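Local coordinates for protein putative peptidase (Bacteroides fragilis, PDB 5DYN) that forms part of a clostripain-family (C11) cysteine protease that probably activates the Bacteroides fragilis toxin by proteolytic cleavage, at residues L54-D59 and Q87-A92; T17-M22 and K97-A102; A24-A29 and F115-E120. All coordinates share one frame; numbering follows the deposited sequence.

Contact 1 (L54-D59 and Q87-A92); sequences LVYIDD and QNSADA. With NA (sodium ion), chain C; NA (sodium ion), chain D.
Y56 and D58, alternate residues of segment 54-59 whose side chains both point at the loop, meet Q87 and S89 of 87-92 through a chain of polar atoms. The tight part centres on the Y56 hydroxyl. With CG anti to the backbone N (chi1 175°), the ring reaches out to the loop, and both of its polar partners gather at its edge rather than over a face. Q87 NE2 donates to Y56 OH at 3.1 Å with an N-H...O angle of 154°, the hydroxyl tilted somewhat from the amide plane. Y56 OH in turn donates to S89 OG at 2.6 Å, and the CB of S89 also lies at the ring edge, in its plane. S89 OG then turns to D58 OD2; the modelled separation of 2.4 Å is so short that its exact length is doubtful, though the serine hydroxyl clearly sits between tyrosine and carboxylate.

The carboxylate is shared between two metals. D58 OD2 lies 2.6 Å from one sodium ion, to which Q87 O also binds at 2.3 Å, so the metal ties the segments together a second time. D58 OD1 binds the other sodium ion at 2.4 Å, together with D59 O.

The looser side is at N88, which is partly exposed and makes no contact with 54-59; the other chain packs here, with its D5 against N88. N88 OD1 accepts from A90 N, which stands 60° out of the plane of the N88 side-chain carbonyl, an Asx turn. Q25, together with D5 of the other chain, completes the first ion's protein ligands, and Q25, S61 and E86 those of the second: a two-sodium site at the C-terminal end of a sheet strand.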
loop_
_atom_site.group_PDB
_atom_site.type_symbol
_atom_site.label_atom_id
_atom_site.label_comp_id
_atom_site.label_asym_id
_atom_site.label_seq_id
_atom_site.Cartn_x
_atom_site.Cartn_y
_atom_site.Cartn_z
ATOM N N LEU A 54 3.697 -10.491 15.190
ATOM C CA LEU A 54 2.332 -10.889 15.474
ATOM C C LEU A 54 1.554 -10.983 14.170
ATOM O O LEU A 54 1.787 -10.218 13.236
ATOM C CB LEU A 54 1.670 -9.909 16.444
ATOM C CG LEU A 54 1.886 -10.200 17.935
ATOM C CD1 LEU A 54 3.357 -10.268 18.314
ATOM C CD2 LEU A 54 1.187 -9.162 18.777
ATOM N N VAL A 55 0.641 -11.941 14.105
ATOM C CA VAL A 55 -0.118 -12.174 12.890
ATOM C C VAL A 55 -1.601 -12.272 13.191
ATOM O O VAL A 55 -2.035 -13.132 13.956
ATOM C CB VAL A 55 0.338 -13.467 12.178
ATOM C CG1 VAL A 55 -0.703 -13.916 11.168
ATOM C CG2 VAL A 55 1.697 -13.273 11.519
ATOM N N TYR A 56 -2.377 -11.378 12.597
ATOM C CA TYR A 56 -3.823 -11.513 12.614
ATOM C C TYR A 56 -4.260 -12.100 11.276
ATOM O O TYR A 56 -4.015 -11.514 10.223
ATOM C CB TYR A 56 -4.503 -10.167 12.873
ATOM C CG TYR A 56 -6.009 -10.233 12.785
ATOM C CD1 TYR A 56 -6.764 -10.719 13.844
ATOM C CD2 TYR A 56 -6.675 -9.822 11.638
ATOM C CE1 TYR A 56 -8.141 -10.786 13.765
ATOM C CE2 TYR A 56 -8.047 -9.886 11.549
ATOM C CZ TYR A 56 -8.778 -10.369 12.616
ATOM O OH TYR A 56 -10.151 -10.436 12.530
ATOM N N ILE A 57 -4.886 -13.270 11.316
ATOM C CA ILE A 57 -5.314 -13.931 10.091
ATOM C C ILE A 57 -6.798 -14.277 10.144
ATOM O O ILE A 57 -7.262 -14.988 11.038
ATOM C CB ILE A 57 -4.477 -15.211 9.812
ATOM C CG1 ILE A 57 -5.146 -16.086 8.747
ATOM C CG2 ILE A 57 -4.234 -15.998 11.092
ATOM C CD1 ILE A 57 -5.020 -15.544 7.334
ATOM N N ASP A 58 -7.540 -13.749 9.179
ATOM C CA ASP A 58 -8.965 -14.017 9.063
ATOM C C ASP A 58 -9.265 -14.588 7.681
ATOM O O ASP A 58 -9.590 -13.846 6.751
ATOM C CB ASP A 58 -9.775 -12.744 9.312
ATOM C CG ASP A 58 -11.266 -13.008 9.381
ATOM O OD1 ASP A 58 -11.651 -14.183 9.556
ATOM O OD2 ASP A 58 -12.053 -12.042 9.264
ATOM N N ASP A 59 -9.142 -15.905 7.548
ATOM C CA ASP A 59 -9.361 -16.565 6.264
ATOM C C ASP A 59 -10.773 -17.137 6.174
ATOM O O ASP A 59 -11.746 -16.431 6.423
ATOM C CB ASP A 59 -8.315 -17.663 6.038
ATOM C CG ASP A 59 -8.000 -18.442 7.297
ATOM O OD1 ASP A 59 -8.842 -18.468 8.218
ATOM O OD2 ASP A 59 -6.903 -19.028 7.366
ATOM N N GLN A 87 -16.093 -12.333 12.369
ATOM C CA GLN A 87 -16.272 -10.892 12.394
ATOM C C GLN A 87 -15.760 -10.253 11.117
ATOM O O GLN A 87 -14.962 -10.844 10.397
ATOM C CB GLN A 87 -15.547 -10.296 13.603
ATOM C CG GLN A 87 -14.051 -10.562 13.595
ATOM C CD GLN A 87 -13.389 -10.229 14.911
ATOM O OE1 GLN A 87 -14.054 -9.855 15.876
ATOM N NE2 GLN A 87 -12.071 -10.365 14.961
ATOM N N ASN A 88 -16.227 -9.043 10.843
ATOM C CA ASN A 88 -15.716 -8.263 9.728
ATOM C C ASN A 88 -14.378 -7.634 10.095
ATOM O O ASN A 88 -14.330 -6.658 10.843
ATOM C CB ASN A 88 -16.727 -7.189 9.324
ATOM C CG ASN A 88 -16.187 -6.240 8.274
ATOM O OD1 ASN A 88 -15.276 -6.577 7.518
ATOM N ND2 ASN A 88 -16.761 -5.044 8.214
ATOM N N SER A 89 -13.294 -8.199 9.571
ATOM C CA SER A 89 -11.955 -7.704 9.873
ATOM C C SER A 89 -11.647 -6.406 9.126
ATOM O O SER A 89 -10.609 -5.782 9.349
ATOM C CB SER A 89 -10.912 -8.768 9.536
ATOM O OG SER A 89 -11.198 -9.976 10.216
ATOM N N ALA A 90 -12.558 -6.008 8.242
ATOM C CA ALA A 90 -12.430 -4.750 7.517
ATOM C C ALA A 90 -13.167 -3.636 8.251
ATOM O O ALA A 90 -13.317 -2.528 7.732
ATOM C CB ALA A 90 -12.959 -4.893 6.098
ATOM N N ASP A 91 -13.630 -3.944 9.460
ATOM C CA ASP A 91 -14.279 -2.955 10.313
ATOM C C ASP A 91 -13.242 -2.273 11.196
ATOM O O ASP A 91 -12.339 -2.926 11.720
ATOM C CB ASP A 91 -15.366 -3.608 11.168
ATOM C CG ASP A 91 -16.045 -2.625 12.099
ATOM O OD1 ASP A 91 -16.857 -1.812 11.608
ATOM O OD2 ASP A 91 -15.777 -2.669 13.318
ATOM N N ALA A 92 -13.374 -0.959 11.355
ATOM C CA ALA A 92 -12.371 -0.164 12.057
ATOM C C ALA A 92 -12.232 -0.567 13.521
ATOM O O ALA A 92 -11.121 -0.722 14.028
ATOM C CB ALA A 92 -12.703 1.317 11.950
HETATM NA NA NA C . -14.579 -12.153 8.530
HETATM NA NA NA D . -13.047 -15.835 8.419
#

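Contact 2 (T17-M22 and K97-A102); sequences TVLVYM and KVISTA
The Y21 ring meets V98 at its edge: V98 CB lies near the ring plane, 4.0 Å from Y21 CE2. The same ring meets that of Y56 on the next strand, with planes about 30° apart, and Y21 OH is hydrogen-bonded to S89 O. V94 and M95, one turn earlier in the helix, also touch the tyrosine side chain. This is helix-on-sheet packing of an alpha/beta fold, in which helix 92-105 covers one side of the sheet along its inner strand 16-23. The short segments support this reading: their axes approach to 9.7 Å, and their N-to-C directions stand 155° apart, close to antiparallel.

T17, L19 and Y21 all direct their side chains at the helix, as alternate residues of a strand do, while V18, V20 and M22 belong to the other side of the sheet. L19 carries the middle of the contact. Its CG is anti to the backbone N (chi1 169°), which extends the isobutyl group toward the helix. There CD2 enters among three residues, lying 4.3 Å from V98 CG1 and 4.2 Å from I99 CG1. The touching residues are all buried, and the side-chain contacts of L19 and Y21 with the helix are apolar. The approach is closest where the helix presents its smallest side chain: the methyl CB of A102 rests 3.8 Å from L19 CD2 and 4.1 Å from L19 CD1.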
loop_
_atom_site.group_PDB
_atom_site.type_symbol
_atom_site.label_atom_id
_atom_site.label_comp_id
_atom_site.label_asym_id
_atom_site.label_seq_id
_atom_site.Cartn_x
_atom_site.Cartn_y
_atom_site.Cartn_z
ATOM N N THR A 17 8.246 -4.561 17.268
ATOM C CA THR A 17 7.014 -5.335 17.133
ATOM C C THR A 17 6.330 -5.042 15.802
ATOM O O THR A 17 6.078 -3.885 15.463
ATOM C CB THR A 17 6.028 -5.041 18.280
ATOM O OG1 THR A 17 6.602 -5.451 19.528
ATOM C CG2 THR A 17 4.717 -5.786 18.064
ATOM N N VAL A 18 6.035 -6.095 15.046
ATOM C CA VAL A 18 5.348 -5.944 13.770
ATOM C C VAL A 18 4.063 -6.763 13.746
ATOM O O VAL A 18 4.081 -7.972 13.969
ATOM C CB VAL A 18 6.242 -6.370 12.588
ATOM C CG1 VAL A 18 5.476 -6.264 11.274
ATOM C CG2 VAL A 18 7.511 -5.528 12.545
ATOM N N LEU A 19 2.945 -6.094 13.484
ATOM C CA LEU A 19 1.664 -6.773 13.337
ATOM C C LEU A 19 1.322 -6.936 11.862
ATOM O O LEU A 19 1.263 -5.952 11.122
ATOM C CB LEU A 19 0.557 -6.000 14.056
ATOM C CG LEU A 19 -0.891 -6.419 13.786
ATOM C CD1 LEU A 19 -1.134 -7.859 14.206
ATOM C CD2 LEU A 19 -1.856 -5.485 14.496
ATOM N N VAL A 20 1.112 -8.177 11.434
ATOM C CA VAL A 20 0.681 -8.439 10.066
ATOM C C VAL A 20 -0.824 -8.683 10.047
ATOM O O VAL A 20 -1.310 -9.680 10.584
ATOM C CB VAL A 20 1.419 -9.639 9.451
ATOM C CG1 VAL A 20 0.916 -9.905 8.043
ATOM C CG2 VAL A 20 2.918 -9.381 9.436
ATOM N N TYR A 21 -1.557 -7.755 9.440
ATOM C CA TYR A 21 -3.014 -7.794 9.442
ATOM C C TYR A 21 -3.545 -8.389 8.142
ATOM O O TYR A 21 -3.513 -7.744 7.096
ATOM C CB TYR A 21 -3.581 -6.385 9.654
ATOM C CG TYR A 21 -5.011 -6.359 10.146
ATOM C CD1 TYR A 21 -6.074 -6.520 9.266
ATOM C CD2 TYR A 21 -5.299 -6.171 11.491
ATOM C CE1 TYR A 21 -7.381 -6.500 9.712
ATOM C CE2 TYR A 21 -6.606 -6.147 11.947
ATOM C CZ TYR A 21 -7.642 -6.310 11.052
ATOM O OH TYR A 21 -8.945 -6.284 11.495
ATOM N N MET A 22 -4.043 -9.618 8.213
ATOM C CA MET A 22 -4.479 -10.323 7.014
ATOM C C MET A 22 -5.995 -10.415 6.886
ATOM O O MET A 22 -6.637 -11.254 7.521
ATOM C CB MET A 22 -3.885 -11.729 6.982
ATOM C CG MET A 22 -2.395 -11.771 7.227
ATOM S SD MET A 22 -1.712 -13.389 6.840
ATOM C CE MET A 22 -0.209 -13.316 7.787
ATOM N N LYS A 97 -9.333 -3.094 18.026
ATOM C CA LYS A 97 -9.187 -4.091 19.084
ATOM C C LYS A 97 -7.948 -4.959 18.882
ATOM O O LYS A 97 -7.203 -5.220 19.828
ATOM C CB LYS A 97 -10.431 -4.981 19.164
ATOM C CG LYS A 97 -10.261 -6.179 20.085
ATOM C CD LYS A 97 -11.542 -6.990 20.226
ATOM C CE LYS A 97 -11.318 -8.202 21.129
ATOM N NZ LYS A 97 -12.561 -8.992 21.368
ATOM N N VAL A 98 -7.731 -5.399 17.646
ATOM C CA VAL A 98 -6.591 -6.249 17.325
ATOM C C VAL A 98 -5.290 -5.471 17.461
ATOM O O VAL A 98 -4.322 -5.961 18.047
ATOM C CB VAL A 98 -6.706 -6.831 15.903
ATOM C CG1 VAL A 98 -5.463 -7.628 15.551
ATOM C CG2 VAL A 98 -7.946 -7.702 15.790
ATOM N N ILE A 99 -5.275 -4.251 16.929
ATOM C CA ILE A 99 -4.108 -3.378 17.046
ATOM C C ILE A 99 -3.749 -3.131 18.511
ATOM O O ILE A 99 -2.585 -3.252 18.902
ATOM C CB ILE A 99 -4.341 -2.024 16.352
ATOM C CG1 ILE A 99 -4.385 -2.192 14.834
ATOM C CG2 ILE A 99 -3.239 -1.051 16.712
ATOM C CD1 ILE A 99 -4.656 -0.895 14.098
ATOM N N SER A 100 -4.759 -2.785 19.307
ATOM C CA SER A 100 -4.581 -2.538 20.735
ATOM C C SER A 100 -3.994 -3.749 21.445
ATOM O O SER A 100 -3.007 -3.630 22.165
ATOM C CB SER A 100 -5.908 -2.151 21.385
ATOM O OG SER A 100 -6.313 -0.857 20.978
ATOM N N THR A 101 -4.605 -4.910 21.235
ATOM C CA THR A 101 -4.121 -6.147 21.837
ATOM C C THR A 101 -2.683 -6.434 21.425
ATOM O O THR A 101 -1.839 -6.768 22.257
ATOM C CB THR A 101 -5.000 -7.347 21.446
ATOM O OG1 THR A 101 -6.362 -7.085 21.808
ATOM C CG2 THR A 101 -4.524 -8.606 22.150
ATOM N N ALA A 102 -2.407 -6.280 20.135
ATOM C CA ALA A 102 -1.107 -6.621 19.579
ATOM C C ALA A 102 0.042 -5.802 20.168
ATOM O O ALA A 102 1.050 -6.360 20.605
ATOM C CB ALA A 102 -1.133 -6.462 18.064
#

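Contact 3 (A24-A29 and F115-E120); sequences AQNSLA and FWSHGE. With NA (sodium ion), chain C; NA (sodium ion), chain D.
A partly buried contact between the loop after strand 16-23 and the end of strand 110-116 with the residues beyond it joins A24, S27 and L28 to W116, S117 and H118. L28 is wedged between two rings. Its CD1 stands over one face of the H118 imidazole, 3.6 Å from the ring centroid and 6° off the normal, a CH-pi contact, and 3.6 Å from S117 C. On the other side, L28 CB lies 3.8 Å from W116 CH2. L28 O lies in the indole plane, 3.5 Å from W116 CH2, and A24 CB packs 3.7 Å from W116 CZ3.

At the imidazole edge, S27 OG and H118 NE2 are hydrogen-bonded at 2.7 Å. N26 OD1 accepts from L28 N at 2.9 Å, a capping bond before helix 29-43. N26 ND2 reaches I23 O of its own chain and Q4 O of the other chain, while F115 and W116 pair in parallel with a strand of that chain, continuing the sheet across the interface. Nearby, Q25 OE1 bridges both sodium ions. The H118-G119 pair, just past a strand end, is consistent with the motif that carries the catalytic histidine in clan CD peptidases.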
loop_
_atom_site.group_PDB
_atom_site.type_symbol
_atom_site.label_atom_id
_atom_site.label_comp_id
_atom_site.label_asym_id
_atom_site.label_seq_id
_atom_site.Cartn_x
_atom_site.Cartn_y
_atom_site.Cartn_z
ATOM N N ALA A 24 -8.115 -11.930 4.851
ATOM C CA ALA A 24 -7.980 -12.984 3.851
ATOM C C ALA A 24 -9.296 -13.692 3.538
ATOM O O ALA A 24 -9.307 -14.699 2.831
ATOM C CB ALA A 24 -6.942 -13.996 4.310
ATOM N N GLN A 25 -10.403 -13.168 4.053
ATOM C CA GLN A 25 -11.707 -13.771 3.792
ATOM C C GLN A 25 -12.198 -13.347 2.414
ATOM O O GLN A 25 -13.189 -12.625 2.274
ATOM C CB GLN A 25 -12.715 -13.389 4.876
ATOM C CG GLN A 25 -13.999 -14.204 4.840
ATOM C CD GLN A 25 -14.833 -14.003 6.081
ATOM O OE1 GLN A 25 -14.346 -14.158 7.197
ATOM N NE2 GLN A 25 -16.096 -13.635 5.896
ATOM N N ASN A 26 -11.486 -13.811 1.396
ATOM C CA ASN A 26 -11.744 -13.420 0.024
ATOM C C ASN A 26 -11.069 -14.388 -0.929
ATOM O O ASN A 26 -10.740 -15.511 -0.547
ATOM C CB ASN A 26 -11.259 -11.991 -0.220
ATOM C CG ASN A 26 -9.878 -11.742 0.356
ATOM O OD1 ASN A 26 -8.973 -12.561 0.200
ATOM N ND2 ASN A 26 -9.715 -10.617 1.045
ATOM N N SER A 27 -10.847 -13.946 -2.161
ATOM C CA SER A 27 -10.239 -14.793 -3.179
ATOM C C SER A 27 -8.778 -15.124 -2.871
ATOM O O SER A 27 -8.200 -16.017 -3.486
ATOM C CB SER A 27 -10.338 -14.123 -4.550
ATOM O OG SER A 27 -9.442 -13.032 -4.643
ATOM N N LEU A 28 -8.185 -14.408 -1.921
ATOM C CA LEU A 28 -6.776 -14.600 -1.595
ATOM C C LEU A 28 -6.573 -15.616 -0.478
ATOM O O LEU A 28 -5.437 -15.916 -0.105
ATOM C CB LEU A 28 -6.139 -13.272 -1.194
ATOM C CG LEU A 28 -6.206 -12.174 -2.248
ATOM C CD1 LEU A 28 -5.744 -10.860 -1.655
ATOM C CD2 LEU A 28 -5.370 -12.552 -3.460
ATOM N N ALA A 29 -7.676 -16.134 0.056
ATOM C CA ALA A 29 -7.620 -17.118 1.138
ATOM C C ALA A 29 -6.689 -18.306 0.847
ATOM O O ALA A 29 -5.918 -18.693 1.720
ATOM C CB ALA A 29 -9.019 -17.617 1.468
ATOM N N PHE A 115 -0.161 -4.737 5.899
ATOM C CA PHE A 115 -1.560 -4.800 5.504
ATOM C C PHE A 115 -1.744 -5.773 4.346
ATOM O O PHE A 115 -1.299 -5.522 3.225
ATOM C CB PHE A 115 -2.060 -3.404 5.146
ATOM C CG PHE A 115 -2.021 -2.443 6.300
ATOM C CD1 PHE A 115 -0.867 -1.727 6.585
ATOM C CD2 PHE A 115 -3.129 -2.271 7.112
ATOM C CE1 PHE A 115 -0.825 -0.847 7.652
ATOM C CE2 PHE A 115 -3.093 -1.391 8.180
ATOM C CZ PHE A 115 -1.941 -0.680 8.449
ATOM N N TRP A 116 -2.414 -6.883 4.642
ATOM C CA TRP A 116 -2.484 -8.040 3.756
ATOM C C TRP A 116 -3.917 -8.302 3.308
ATOM O O TRP A 116 -4.708 -8.870 4.068
ATOM C CB TRP A 116 -1.924 -9.272 4.480
ATOM C CG TRP A 116 -1.523 -10.437 3.610
ATOM C CD1 TRP A 116 -0.248 -10.822 3.297
ATOM C CD2 TRP A 116 -2.394 -11.384 2.972
ATOM N NE1 TRP A 116 -0.273 -11.941 2.500
ATOM C CE2 TRP A 116 -1.576 -12.305 2.283
ATOM C CE3 TRP A 116 -3.783 -11.541 2.912
ATOM C CZ2 TRP A 116 -2.102 -13.362 1.542
ATOM C CZ3 TRP A 116 -4.303 -12.590 2.175
ATOM C CH2 TRP A 116 -3.462 -13.488 1.500
ATOM N N SER A 117 -4.246 -7.891 2.083
ATOM C CA SER A 117 -5.577 -8.122 1.514
ATOM C C SER A 117 -5.667 -7.643 0.067
ATOM O O SER A 117 -4.651 -7.397 -0.580
ATOM C CB SER A 117 -6.652 -7.416 2.346
ATOM O OG SER A 117 -7.939 -7.915 2.040
ATOM N N HIS A 118 -6.891 -7.519 -0.434
ATOM C CA HIS A 118 -7.133 -6.842 -1.705
ATOM C C HIS A 118 -7.030 -5.338 -1.494
ATOM O O HIS A 118 -7.259 -4.844 -0.391
ATOM C CB HIS A 118 -8.506 -7.201 -2.279
ATOM C CG HIS A 118 -8.542 -8.523 -2.978
ATOM N ND1 HIS A 118 -7.745 -8.813 -4.064
ATOM C CD2 HIS A 118 -9.289 -9.630 -2.753
ATOM C CE1 HIS A 118 -7.993 -10.045 -4.473
ATOM N NE2 HIS A 118 -8.927 -10.562 -3.696
ATOM N N GLY A 119 -6.690 -4.612 -2.551
ATOM C CA GLY A 119 -6.499 -3.180 -2.450
ATOM C C GLY A 119 -7.083 -2.425 -3.625
ATOM O O GLY A 119 -7.140 -2.939 -4.743
ATOM N N GLU A 120 -7.518 -1.197 -3.364
ATOM C CA GLU A 120 -8.126 -0.354 -4.383
ATOM C C GLU A 120 -7.960 1.112 -3.983
ATOM O O GLU A 120 -8.925 1.874 -3.948
ATOM C CB GLU A 120 -9.605 -0.716 -4.569
ATOM C CG GLU A 120 -10.298 -0.086 -5.778
ATOM C CD GLU A 120 -9.786 -0.616 -7.102
ATOM O OE1 GLU A 120 -10.290 -1.665 -7.561
ATOM O OE2 GLU A 120 -8.882 0.018 -7.686
HETATM NA NA NA C . -14.579 -12.153 8.530
HETATM NA NA NA D . -13.047 -15.835 8.419
#

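In the fold
Strand 16-23 is common ground: contact 2 uses the strand itself, contact 3 the loop that follows it, and contact 1 lies on its neighbour 51-58, with strand 110-116 of contact 3 on the other flank of 16-23. The centre of contact 2 lies about 6 Å from the centre of the chain and that of contact 1 about 8 Å, and both are buried; that of contact 3, about 13 Å out, is partly buried. Chemistry changes accordingly, from largely apolar in contact 2, through buried hydrogen bonds and sodium coordination in contact 1, to mixed ring packing and hydrogen bonding in contact 3. Contacts 1 and 3 share both sodium ions, and D58 O approaches A24 N at 3.1 Å, a probable hydrogen bond.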